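Local coordinates for hypothetical membrane protein (Corynebacterium glutamicum, PDB 6JSB) that binds heme and probably passes it along the heme uptake machinery of corynebacteria, at residues 22-27 with 95-100; 55-60 with 75-80; 104-109 with 144-149. All coordinates share one frame; numbering follows the deposited sequence. Where two conformers were deposited one is given.

Interaction 1 of 3, residues 22-27 with 95-100; sequences NYLEGP and FILDLD. With HEM (protoporphyrin IX containing Fe), chain C.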
loop_
_atom_site.group_PDB
_atom_site.type_symbol
_atom_site.label_atom_id
_atom_site.label_comp_id
_atom_site.label_asym_id
_atom_site.label_seq_id
_atom_site.Cartn_x
_atom_site.Cartn_y
_atom_site.Cartn_z
ATOM N N ASN A 22 10.045 6.195 -7.564
ATOM C CA ASN A 22 11.047 6.888 -8.403
ATOM C C ASN A 22 10.499 7.199 -9.793
ATOM O O ASN A 22 10.690 8.291 -10.341
ATOM C CB ASN A 22 12.274 5.992 -8.532
ATOM C CG ASN A 22 13.393 6.688 -9.266
ATOM O OD1 ASN A 22 13.883 7.698 -8.773
ATOM N ND2 ASN A 22 13.797 6.189 -10.424
ATOM N N TYR A 23 9.821 6.224 -10.411
ATOM C CA TYR A 23 9.246 6.439 -11.737
ATOM C C TYR A 23 8.096 7.446 -11.683
ATOM O O TYR A 23 8.030 8.360 -12.516
ATOM C CB TYR A 23 8.759 5.075 -12.251
ATOM C CG TYR A 23 7.552 5.150 -13.139
ATOM C CD1 TYR A 23 7.672 5.543 -14.475
ATOM C CD2 TYR A 23 6.304 4.733 -12.675
ATOM C CE1 TYR A 23 6.475 5.566 -15.320
ATOM C CE2 TYR A 23 5.164 4.739 -13.496
ATOM C CZ TYR A 23 5.277 5.165 -14.789
ATOM O OH TYR A 23 4.183 5.203 -15.602
ATOM N N LEU A 24 7.198 7.293 -10.713
ATOM C CA LEU A 24 5.983 8.116 -10.689
ATOM C C LEU A 24 6.326 9.583 -10.445
ATOM O O LEU A 24 5.728 10.479 -11.058
ATOM C CB LEU A 24 5.018 7.518 -9.633
ATOM C CG LEU A 24 3.576 8.109 -9.597
ATOM C CD1 LEU A 24 3.570 9.449 -8.754
ATOM C CD2 LEU A 24 2.981 8.381 -10.990
ATOM N N GLU A 25 7.276 9.866 -9.559
ATOM C CA GLU A 25 7.641 11.258 -9.280
ATOM C C GLU A 25 8.656 11.797 -10.267
ATOM O O GLU A 25 9.008 12.993 -10.179
ATOM C CB GLU A 25 8.207 11.340 -7.862
ATOM C CG GLU A 25 7.158 10.952 -6.829
ATOM C CD GLU A 25 7.633 11.261 -5.368
ATOM O OE1 GLU A 25 7.428 12.427 -4.955
ATOM O OE2 GLU A 25 8.158 10.336 -4.695
ATOM N N GLY A 26 9.120 10.981 -11.205
ATOM C CA GLY A 26 10.164 11.345 -12.162
ATOM C C GLY A 26 9.649 11.882 -13.492
ATOM O O GLY A 26 8.441 12.118 -13.701
ATOM N N PRO A 27 10.587 12.057 -14.440
ATOM C CA PRO A 27 10.281 12.755 -15.709
ATOM C C PRO A 27 9.493 11.941 -16.710
ATOM O O PRO A 27 8.955 12.527 -17.671
ATOM C CB PRO A 27 11.693 13.104 -16.271
ATOM C CG PRO A 27 12.590 12.001 -15.701
ATOM C CD PRO A 27 12.035 11.829 -14.261
ATOM N N PHE A 95 -5.655 12.067 -15.147
ATOM C CA PHE A 95 -4.402 11.340 -14.976
ATOM C C PHE A 95 -4.573 9.913 -15.517
ATOM O O PHE A 95 -5.421 9.148 -15.037
ATOM C CB PHE A 95 -4.011 11.304 -13.502
ATOM C CG PHE A 95 -3.480 12.608 -12.996
ATOM C CD1 PHE A 95 -2.225 13.014 -13.363
ATOM C CD2 PHE A 95 -4.250 13.408 -12.142
ATOM C CE1 PHE A 95 -1.703 14.219 -12.838
ATOM C CE2 PHE A 95 -3.750 14.630 -11.634
ATOM C CZ PHE A 95 -2.467 15.021 -12.000
ATOM N N ILE A 96 -3.799 9.561 -16.532
ATOM C CA ILE A 96 -3.909 8.177 -17.041
ATOM C C ILE A 96 -3.504 7.161 -15.991
ATOM O O ILE A 96 -4.091 6.063 -15.910
ATOM C CB ILE A 96 -3.089 8.032 -18.330
ATOM C CG1 ILE A 96 -3.812 8.869 -19.418
ATOM C CG2 ILE A 96 -3.035 6.559 -18.715
ATOM C CD1 ILE A 96 -2.982 9.045 -20.723
ATOM N N LEU A 97 -2.469 7.462 -15.201
ATOM C CA LEU A 97 -2.071 6.643 -14.075
ATOM C C LEU A 97 -2.696 7.300 -12.846
ATOM O O LEU A 97 -2.406 8.471 -12.514
ATOM C CB LEU A 97 -0.541 6.536 -13.972
ATOM C CG LEU A 97 -0.026 5.547 -12.927
ATOM C CD1 LEU A 97 1.464 5.399 -13.239
ATOM C CD2 LEU A 97 -0.235 6.079 -11.482
ATOM N N ASP A 98 -3.620 6.590 -12.199
ATOM C CA ASP A 98 -4.298 7.180 -11.040
ATOM C C ASP A 98 -4.616 6.021 -10.104
ATOM O O ASP A 98 -5.526 5.230 -10.374
ATOM C CB ASP A 98 -5.562 7.936 -11.486
ATOM C CG ASP A 98 -6.187 8.766 -10.379
ATOM O OD1 ASP A 98 -6.157 8.341 -9.201
ATOM O OD2 ASP A 98 -6.790 9.852 -10.683
ATOM N N LEU A 99 -3.811 5.903 -9.062
ATOM C CA LEU A 99 -3.746 4.703 -8.213
ATOM C C LEU A 99 -3.893 5.100 -6.744
ATOM O O LEU A 99 -3.253 6.051 -6.282
ATOM C CB LEU A 99 -2.365 4.031 -8.402
ATOM C CG LEU A 99 -2.025 2.917 -7.402
ATOM C CD1 LEU A 99 -2.916 1.670 -7.545
ATOM C CD2 LEU A 99 -0.556 2.490 -7.637
ATOM N N ASP A 100 -4.722 4.383 -6.000
ATOM C CA ASP A 100 -4.914 4.700 -4.593
ATOM C C ASP A 100 -4.925 3.399 -3.816
ATOM O O ASP A 100 -5.634 2.461 -4.217
ATOM C CB ASP A 100 -6.231 5.419 -4.386
ATOM C CG ASP A 100 -6.344 6.004 -3.015
ATOM O OD1 ASP A 100 -6.081 7.231 -2.834
ATOM O OD2 ASP A 100 -6.732 5.264 -2.084
HETATM C CHA HEM C . 6.854 1.945 -15.969
HETATM C CHB HEM C . 5.213 4.917 -19.428
HETATM C CHC HEM C . 0.683 4.257 -17.714
HETATM C CHD HEM C . 2.409 1.531 -14.028
HETATM C C1A HEM C . 6.766 2.741 -17.094
HETATM C C2A HEM C . 7.881 2.980 -17.991
HETATM C C3A HEM C . 7.461 3.820 -18.966
HETATM C C4A HEM C . 6.054 4.107 -18.689
HETATM C CMA HEM C . 8.285 4.384 -20.164
HETATM C CAA HEM C . 9.278 2.348 -17.813
HETATM C CBA HEM C . 10.184 3.306 -17.054
HETATM C CGA HEM C . 11.414 2.561 -16.584
HETATM O O1A HEM C . 12.334 3.232 -16.038
HETATM O O2A HEM C . 11.448 1.300 -16.746
HETATM C C1B HEM C . 3.860 4.998 -19.256
HETATM C C2B HEM C . 2.953 5.789 -20.089
HETATM C C3B HEM C . 1.702 5.607 -19.629
HETATM C C4B HEM C . 1.759 4.717 -18.462
HETATM C CMB HEM C . 3.455 6.615 -21.307
HETATM C CAB HEM C . 0.358 6.206 -20.139
HETATM C CBB HEM C . 0.322 7.319 -20.879
HETATM C C1C HEM C . 0.742 3.471 -16.558
HETATM C C2C HEM C . -0.385 3.089 -15.742
HETATM C C3C HEM C . 0.078 2.374 -14.689
HETATM C C4C HEM C . 1.521 2.225 -14.855
HETATM C CMC HEM C . -1.851 3.546 -15.962
HETATM C CAC HEM C . -0.831 1.856 -13.588
HETATM C CBC HEM C . -0.340 1.752 -12.362
HETATM C C1D HEM C . 3.762 1.409 -14.262
HETATM C C2D HEM C . 4.665 0.634 -13.442
HETATM C C3D HEM C . 5.909 0.731 -13.957
HETATM C C4D HEM C . 5.837 1.599 -15.121
HETATM C CMD HEM C . 4.194 -0.201 -12.232
HETATM C CAD HEM C . 7.192 0.050 -13.386
HETATM C CBD HEM C . 7.896 1.115 -12.506
HETATM C CGD HEM C . 9.133 0.454 -11.901
HETATM O O1D HEM C . 10.119 0.250 -12.689
HETATM O O2D HEM C . 9.076 0.135 -10.662
HETATM N NA HEM C . 5.623 3.431 -17.550
HETATM N NB HEM C . 3.100 4.407 -18.268
HETATM N NC HEM C . 1.889 2.902 -15.995
HETATM N ND HEM C . 4.520 1.988 -15.243
HETATM FE FE HEM C . 3.725 3.371 -16.585
#

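Interaction 2 of 3, residues 55-60 with 75-80; sequences REFTWP and VHWTGH. With HEM (protoporphyrin IX containing Fe), chain C.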
loop_
_atom_site.group_PDB
_atom_site.type_symbol
_atom_site.label_atom_id
_atom_site.label_comp_id
_atom_site.label_asym_id
_atom_site.label_seq_id
_atom_site.Cartn_x
_atom_site.Cartn_y
_atom_site.Cartn_z
ATOM N N ARG A 55 11.763 7.543 -0.912
ATOM C CA ARG A 55 10.533 7.798 -0.187
ATOM C C ARG A 55 10.185 6.590 0.676
ATOM O O ARG A 55 10.311 5.412 0.249
ATOM C CB ARG A 55 9.375 8.070 -1.159
ATOM C CG ARG A 55 8.047 8.385 -0.411
ATOM C CD ARG A 55 7.013 8.827 -1.450
ATOM N NE ARG A 55 7.245 10.182 -2.037
ATOM C CZ ARG A 55 6.808 11.298 -1.471
ATOM N NH1 ARG A 55 6.252 11.299 -0.246
ATOM N NH2 ARG A 55 6.936 12.456 -2.143
ATOM N N GLU A 56 9.697 6.899 1.864
ATOM C CA GLU A 56 9.209 5.854 2.803
ATOM C C GLU A 56 7.798 6.196 3.235
ATOM O O GLU A 56 7.401 7.383 3.263
ATOM C CB GLU A 56 10.130 5.824 4.054
ATOM C CG GLU A 56 11.539 5.323 3.694
ATOM C CD GLU A 56 12.447 5.251 4.904
ATOM O OE1 GLU A 56 13.086 6.259 5.176
ATOM O OE2 GLU A 56 12.490 4.196 5.602
ATOM N N PHE A 57 7.006 5.160 3.566
ATOM C CA PHE A 57 5.694 5.393 4.155
ATOM C C PHE A 57 5.572 4.617 5.449
ATOM O O PHE A 57 5.945 3.428 5.480
ATOM C CB PHE A 57 4.529 4.867 3.230
ATOM C CG PHE A 57 4.468 5.467 1.863
ATOM C CD1 PHE A 57 4.724 4.662 0.748
ATOM C CD2 PHE A 57 4.113 6.805 1.690
ATOM C CE1 PHE A 57 4.646 5.190 -0.566
ATOM C CE2 PHE A 57 4.014 7.311 0.423
ATOM C CZ PHE A 57 4.302 6.533 -0.708
ATOM N N THR A 58 5.007 5.237 6.488
ATOM C CA THR A 58 4.604 4.441 7.653
ATOM C C THR A 58 3.083 4.467 7.710
ATOM O O THR A 58 2.467 5.501 7.426
ATOM C CB THR A 58 5.161 4.949 8.997
ATOM O OG1 THR A 58 4.502 6.173 9.336
ATOM C CG2 THR A 58 6.661 5.140 8.911
ATOM N N TRP A 59 2.481 3.329 8.003
ATOM C CA TRP A 59 1.049 3.167 8.031
ATOM C C TRP A 59 0.628 2.894 9.467
ATOM O O TRP A 59 1.257 2.042 10.125
ATOM C CB TRP A 59 0.621 1.962 7.125
ATOM C CG TRP A 59 1.095 2.061 5.670
ATOM C CD1 TRP A 59 2.369 1.837 5.199
ATOM C CD2 TRP A 59 0.281 2.348 4.508
ATOM N NE1 TRP A 59 2.409 1.978 3.820
ATOM C CE2 TRP A 59 1.145 2.303 3.373
ATOM C CE3 TRP A 59 -1.079 2.647 4.336
ATOM C CZ2 TRP A 59 0.696 2.487 2.088
ATOM C CZ3 TRP A 59 -1.550 2.868 3.010
ATOM C CH2 TRP A 59 -0.662 2.791 1.914
ATOM N N PRO A 60 -0.415 3.552 9.983
ATOM C CA PRO A 60 -0.748 3.395 11.399
ATOM C C PRO A 60 -1.488 2.092 11.640
ATOM O O PRO A 60 -2.383 1.730 10.891
ATOM C CB PRO A 60 -1.657 4.610 11.682
ATOM C CG PRO A 60 -2.355 4.878 10.300
ATOM C CD PRO A 60 -1.236 4.596 9.310
ATOM N N VAL A 75 -2.716 6.241 0.381
ATOM C CA VAL A 75 -1.717 6.892 -0.479
ATOM C C VAL A 75 -2.280 6.972 -1.894
ATOM O O VAL A 75 -2.860 6.002 -2.380
ATOM C CB VAL A 75 -0.381 6.126 -0.490
ATOM C CG1 VAL A 75 0.577 6.804 -1.448
ATOM C CG2 VAL A 75 0.216 6.062 0.936
ATOM N N HIS A 76 -2.092 8.120 -2.559
ATOM C CA HIS A 76 -2.668 8.349 -3.894
ATOM C C HIS A 76 -1.526 8.759 -4.810
ATOM O O HIS A 76 -0.845 9.763 -4.522
ATOM C CB HIS A 76 -3.697 9.492 -3.807
ATOM C CG HIS A 76 -4.463 9.744 -5.065
ATOM N ND1 HIS A 76 -5.010 10.982 -5.339
ATOM C CD2 HIS A 76 -4.787 8.939 -6.104
ATOM C CE1 HIS A 76 -5.645 10.927 -6.505
ATOM N NE2 HIS A 76 -5.539 9.698 -6.988
ATOM N N TRP A 77 -1.329 8.040 -5.921
ATOM C CA TRP A 77 -0.320 8.406 -6.921
ATOM C C TRP A 77 -1.015 8.868 -8.204
ATOM O O TRP A 77 -1.978 8.224 -8.658
ATOM C CB TRP A 77 0.527 7.207 -7.320
ATOM C CG TRP A 77 1.380 6.554 -6.257
ATOM C CD1 TRP A 77 2.755 6.657 -6.154
ATOM C CD2 TRP A 77 0.970 5.589 -5.269
ATOM N NE1 TRP A 77 3.209 5.856 -5.128
ATOM C CE2 TRP A 77 2.123 5.209 -4.552
ATOM C CE3 TRP A 77 -0.290 5.047 -4.890
ATOM C CZ2 TRP A 77 2.083 4.257 -3.509
ATOM C CZ3 TRP A 77 -0.341 4.125 -3.869
ATOM C CH2 TRP A 77 0.843 3.742 -3.164
ATOM N N THR A 78 -0.494 9.927 -8.829
ATOM C CA THR A 78 -1.094 10.407 -10.076
ATOM C C THR A 78 0.021 10.791 -11.044
ATOM O O THR A 78 0.969 11.488 -10.671
ATOM C CB THR A 78 -1.993 11.648 -9.844
ATOM O OG1 THR A 78 -1.401 12.541 -8.906
ATOM C CG2 THR A 78 -3.363 11.211 -9.241
ATOM N N GLY A 79 -0.114 10.357 -12.292
ATOM C CA GLY A 79 0.812 10.768 -13.344
ATOM C C GLY A 79 0.222 10.601 -14.743
ATOM O O GLY A 79 -0.933 10.207 -14.926
ATOM N N HIS A 80 1.012 10.980 -15.753
ATOM C CA HIS A 80 0.593 10.862 -17.151
ATOM C C HIS A 80 -0.731 11.592 -17.404
ATOM O O HIS A 80 -1.659 11.048 -17.977
ATOM C CB HIS A 80 0.484 9.374 -17.607
ATOM C CG HIS A 80 1.787 8.632 -17.506
ATOM N ND1 HIS A 80 2.790 8.754 -18.452
ATOM C CD2 HIS A 80 2.228 7.729 -16.583
ATOM C CE1 HIS A 80 3.816 7.986 -18.076
ATOM N NE2 HIS A 80 3.492 7.357 -16.956
HETATM C CHA HEM C . 6.854 1.945 -15.969
HETATM C CHB HEM C . 5.213 4.917 -19.428
HETATM C CHC HEM C . 0.683 4.257 -17.714
HETATM C CHD HEM C . 2.409 1.531 -14.028
HETATM C C1A HEM C . 6.766 2.741 -17.094
HETATM C C2A HEM C . 7.881 2.980 -17.991
HETATM C C3A HEM C . 7.461 3.820 -18.966
HETATM C C4A HEM C . 6.054 4.107 -18.689
HETATM C CMA HEM C . 8.285 4.384 -20.164
HETATM C CAA HEM C . 9.278 2.348 -17.813
HETATM C CBA HEM C . 10.184 3.306 -17.054
HETATM C CGA HEM C . 11.414 2.561 -16.584
HETATM O O1A HEM C . 12.334 3.232 -16.038
HETATM O O2A HEM C . 11.448 1.300 -16.746
HETATM C C1B HEM C . 3.860 4.998 -19.256
HETATM C C2B HEM C . 2.953 5.789 -20.089
HETATM C C3B HEM C . 1.702 5.607 -19.629
HETATM C C4B HEM C . 1.759 4.717 -18.462
HETATM C CMB HEM C . 3.455 6.615 -21.307
HETATM C CAB HEM C . 0.358 6.206 -20.139
HETATM C CBB HEM C . 0.322 7.319 -20.879
HETATM C C1C HEM C . 0.742 3.471 -16.558
HETATM C C2C HEM C . -0.385 3.089 -15.742
HETATM C C3C HEM C . 0.078 2.374 -14.689
HETATM C C4C HEM C . 1.521 2.225 -14.855
HETATM C CMC HEM C . -1.851 3.546 -15.962
HETATM C CAC HEM C . -0.831 1.856 -13.588
HETATM C CBC HEM C . -0.340 1.752 -12.362
HETATM C C1D HEM C . 3.762 1.409 -14.262
HETATM C C2D HEM C . 4.665 0.634 -13.442
HETATM C C3D HEM C . 5.909 0.731 -13.957
HETATM C C4D HEM C . 5.837 1.599 -15.121
HETATM C CMD HEM C . 4.194 -0.201 -12.232
HETATM C CAD HEM C . 7.192 0.050 -13.386
HETATM C CBD HEM C . 7.896 1.115 -12.506
HETATM C CGD HEM C . 9.133 0.454 -11.901
HETATM O O1D HEM C . 10.119 0.250 -12.689
HETATM O O2D HEM C . 9.076 0.135 -10.662
HETATM N NA HEM C . 5.623 3.431 -17.550
HETATM N NB HEM C . 3.100 4.407 -18.268
HETATM N NC HEM C . 1.889 2.902 -15.995
HETATM N ND HEM C . 4.520 1.988 -15.243
HETATM FE FE HEM C . 3.725 3.371 -16.585
#

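Interaction 3 of 3, residues 104-109 with 144-149; sequences PTVKFD and ITFDEP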
loop_
_atom_site.group_PDB
_atom_site.type_symbol
_atom_site.label_atom_id
_atom_site.label_comp_id
_atom_site.label_asym_id
_atom_site.label_seq_id
_atom_site.Cartn_x
_atom_site.Cartn_y
_atom_site.Cartn_z
ATOM N N PRO A 104 -4.578 -1.012 4.417
ATOM C CA PRO A 104 -3.977 -2.342 4.244
ATOM C C PRO A 104 -4.192 -3.218 5.463
ATOM O O PRO A 104 -4.269 -2.745 6.602
ATOM C CB PRO A 104 -2.495 -2.079 4.031
ATOM C CG PRO A 104 -2.253 -0.561 4.273
ATOM C CD PRO A 104 -3.582 0.095 4.529
ATOM N N THR A 105 -4.339 -4.504 5.195
ATOM C CA THR A 105 -4.458 -5.494 6.268
ATOM C C THR A 105 -3.367 -6.530 6.038
ATOM O O THR A 105 -3.232 -7.041 4.925
ATOM C CB THR A 105 -5.852 -6.150 6.267
ATOM O OG1 THR A 105 -6.854 -5.157 6.613
ATOM C CG2 THR A 105 -5.922 -7.290 7.291
ATOM N N VAL A 106 -2.641 -6.911 7.100
ATOM C CA VAL A 106 -1.669 -7.997 7.001
ATOM C C VAL A 106 -2.297 -9.244 7.614
ATOM O O VAL A 106 -2.453 -9.320 8.838
ATOM C CB VAL A 106 -0.372 -7.612 7.707
ATOM C CG1 VAL A 106 0.559 -8.787 7.673
ATOM C CG2 VAL A 106 0.247 -6.363 7.036
ATOM N N LYS A 107 -2.713 -10.192 6.777
ATOM C CA LYS A 107 -3.189 -11.483 7.279
ATOM C C LYS A 107 -1.956 -12.344 7.469
ATOM O O LYS A 107 -0.955 -12.169 6.755
ATOM C CB LYS A 107 -4.125 -12.128 6.257
ATOM C CG LYS A 107 -5.397 -11.339 6.076
ATOM C CD LYS A 107 -6.585 -12.256 6.268
ATOM C CE LYS A 107 -6.447 -13.465 5.358
ATOM N NZ LYS A 107 -7.486 -14.499 5.622
ATOM N N PHE A 108 -1.951 -13.172 8.518
ATOM C CA PHE A 108 -0.768 -13.986 8.725
ATOM C C PHE A 108 -1.155 -15.331 9.333
ATOM O O PHE A 108 -2.196 -15.505 9.978
ATOM C CB PHE A 108 0.274 -13.266 9.655
ATOM C CG PHE A 108 -0.241 -13.001 11.008
ATOM C CD1 PHE A 108 -0.180 -14.010 11.994
ATOM C CD2 PHE A 108 -0.871 -11.795 11.315
ATOM C CE1 PHE A 108 -0.706 -13.774 13.245
ATOM C CE2 PHE A 108 -1.394 -11.546 12.590
ATOM C CZ PHE A 108 -1.289 -12.563 13.556
ATOM N N ASP A 109 -0.271 -16.281 9.105
ATOM C CA ASP A 109 -0.355 -17.626 9.704
ATOM C C ASP A 109 1.099 -18.076 9.836
ATOM O O ASP A 109 1.735 -18.423 8.824
ATOM C CB ASP A 109 -1.158 -18.524 8.789
ATOM C CG ASP A 109 -1.202 -19.938 9.250
ATOM O OD1 ASP A 109 -0.820 -20.216 10.401
ATOM O OD2 ASP A 109 -1.662 -20.749 8.440
ATOM N N ILE A 144 3.276 -12.723 1.389
ATOM C CA ILE A 144 4.351 -12.254 2.277
ATOM C C ILE A 144 5.034 -13.459 2.885
ATOM O O ILE A 144 4.361 -14.424 3.276
ATOM C CB ILE A 144 3.805 -11.391 3.440
ATOM C CG1 ILE A 144 2.854 -10.314 2.933
ATOM C CG2 ILE A 144 4.995 -10.748 4.182
ATOM C CD1 ILE A 144 2.118 -9.535 4.092
ATOM N N THR A 145 6.362 -13.397 2.992
ATOM C CA THR A 145 7.102 -14.345 3.809
ATOM C C THR A 145 7.830 -13.520 4.863
ATOM O O THR A 145 8.560 -12.566 4.538
ATOM C CB THR A 145 8.074 -15.193 2.982
ATOM O OG1 THR A 145 7.356 -15.867 1.937
ATOM C CG2 THR A 145 8.788 -16.239 3.870
ATOM N N PHE A 146 7.602 -13.859 6.120
ATOM C CA PHE A 146 8.233 -13.127 7.227
ATOM C C PHE A 146 9.519 -13.815 7.685
ATOM O O PHE A 146 9.701 -15.043 7.536
ATOM C CB PHE A 146 7.279 -13.023 8.418
ATOM C CG PHE A 146 6.057 -12.169 8.147
ATOM C CD1 PHE A 146 6.148 -10.810 8.120
ATOM C CD2 PHE A 146 4.795 -12.801 7.919
ATOM C CE1 PHE A 146 5.003 -10.011 7.847
ATOM C CE2 PHE A 146 3.666 -11.977 7.674
ATOM C CZ PHE A 146 3.813 -10.608 7.645
ATOM N N ASP A 147 10.380 -13.023 8.390
ATOM C CA ASP A 147 11.640 -13.566 8.895
ATOM C C ASP A 147 11.470 -14.319 10.193
ATOM O O ASP A 147 12.446 -14.911 10.692
ATOM C CB ASP A 147 12.732 -12.455 9.035
ATOM C CG ASP A 147 12.331 -11.285 9.889
ATOM O OD1 ASP A 147 11.352 -11.352 10.642
ATOM O OD2 ASP A 147 13.057 -10.240 9.839
ATOM N N GLU A 148 10.241 -14.370 10.731
ATOM C CA GLU A 148 9.943 -15.203 11.881
ATOM C C GLU A 148 8.436 -15.332 11.956
ATOM O O GLU A 148 7.723 -14.520 11.383
ATOM C CB GLU A 148 10.538 -14.583 13.169
ATOM C CG GLU A 148 9.767 -13.526 13.827
ATOM C CD GLU A 148 10.447 -13.189 15.184
ATOM O OE1 GLU A 148 9.960 -13.506 16.321
ATOM O OE2 GLU A 148 11.550 -12.696 15.093
ATOM N N PRO A 149 7.921 -16.353 12.614
ATOM C CA PRO A 149 6.458 -16.421 12.768
ATOM C C PRO A 149 5.913 -15.242 13.576
ATOM O O PRO A 149 6.522 -14.783 14.551
ATOM C CB PRO A 149 6.239 -17.759 13.514
ATOM C CG PRO A 149 7.516 -18.533 13.314
ATOM C CD PRO A 149 8.628 -17.498 13.210
#

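Interaction 1 of 3, residues 22-27 with 95-100
Where helix 18-24 ends, the backbone comes nearest to the start of strand 95-109 at L24 and L97, whose CA atoms stand 8.9 Å apart with no hydrogen bond between the two segments, so side chains alone make the contact. Y23 leans over the heme, its OH bonded to the iron at 2.1 Å and almost straight above the metal. The bond bends at the oxygen, with CZ-OH-Fe about 115°, so the phenol ring tilts over the porphyrin, and C4D of the heme lies 3.5 Å from the plane of the Y23 ring. A chi1 of 148°, well short of fully anti, swings the ring into this position. L97 comes up obliquely to the phenol: its CD1 sits 3.6 Å from Y23 OH while its CG rests on the same face of the porphyrin, 3.6 Å from heme C3C. The other methyl, L97 CD2, meets L24 CD2 at 4.0 Å, the two leucines meeting at a slant. The bend that brings L97 onto the heme is a classic beta bulge, I96 and L97 both facing G79 of the adjacent strand, just where the chain turns a corner. I96, the other bulge residue, reaches the porphyrin rim, its CG2 3.7 Å from CAB of a vinyl group, and its carbonyl O lies 3.4 Å from the methyl CMC. The iron-bound oxygen of Y23 is also hydrogen-bonded to H80 NE2, a second hold on the oxygen besides the metal, which probably helps to set its position. On the heme itself, S19 and Y177 supply further hydrogen bonds, while I28 and A29 of helix 27-30 pack against Y23.

Interaction 2 of 3, residues 55-60 with 75-80
V75 CG2 sits over one face of the F57 ring, 4.2 Å from its centroid and 18° off the normal, a CH-pi contact; R55 CG lies across the opposite face, so the phenyl is sandwiched between aliphatic groups. The indole of W77 has V75 CG1 on one face, 3.4 Å from its plane, and meets F57 obliquely, W77 CZ2 to F57 CE1 being 4.0 Å. V75 thus fills the angle between three aromatic rings. With its CG1 anti to the backbone N (chi1 177°), it directs that methyl at F57 CZ and the W77 face, while CG2 covers F57 and also presses on the outer ring of W59, 3.5 Å from CH2. W59 and V75 cross at about a right angle. The indole N-H groups are satisfied beyond these segments, W59 NE1 at W14 O and W77 NE1 at N21 OD1. At the heme end of the same strand H80 turns a ring face to the porphyrin: heme C3B lies 3.4 Å from its plane, over its centre, and CE1 comes within 3.1 Å of heme C2B. H80 ND1 is hydrogen-bonded to Y34 OH, which helps to set the ring's rotation. Strands 56-65 and 68-81 form a beta hairpin, bonded further along at P60 and G72, but here they have splayed to an axis distance of 11.2 Å, and side chains fill the gap. I40 of strand 39-43 touches V75 and W77, and V42 touches F57; F20 of helix 18-24 meets W77 edge-to-face, and P104 of strand 95-109 packs on W59.

Interaction 3 of 3, residues 104-109 with 144-149
V106 turns CG1 to the far side from its amide nitrogen (chi1 176°), and F146 swings its ring back beside its own N (chi1 -66°); together these torsions bring the V106 methyl to the edge of the F146 ring, near its plane, with CG1 3.7 Å from CZ. The same CG1 touches the end of I144, 4.0 Å from CD1, where the two side chains cross at about a right angle. I144 also serves F146 from within its own strand: its CG2 lies 3.6 Å from the plane of the ring, on one face. F108 adds only its root, CB to F146 CE2 at 4.1 Å, because its phenyl turns away to pack on I150 and L152. No hydrogen bond links the segments; the CA atoms of F108 and I144 are 8.4 Å apart and the axes of 104-109 and 144-146 cross at -59°, so the meeting is apolar packing between two strands that are not neighbours in the sheet. Strand 112-122 pairs with both strands, sending L115 against V106 and I144, while V69 of strand 68-81 touches F108 and V159 of strand 156-165 lies beside F146.

In the fold
All three contacts belong to one antiparallel sheet within the HtaA-family region. Interactions 1 and 2, with centres about 10 Å apart, share the heme: Y23 OH and H80 NE2 are 2.6 Å apart, joining the iron ligand to the strand that carries the aromatic cluster. A second link between them is D98 OD1 to H76 NE2, 2.7 Å, a probable hydrogen bond. Strand 95-109 runs from the pocket to interaction 3, centred about 28 Å from the centre of interaction 1; interactions 2 and 3, centres about 21 Å apart, touch where W59 CE3 packs on P104 CG at 3.4 Å. Interaction 3 touches no heme; the F146 side chain is about 9 Å from a bound calcium ion.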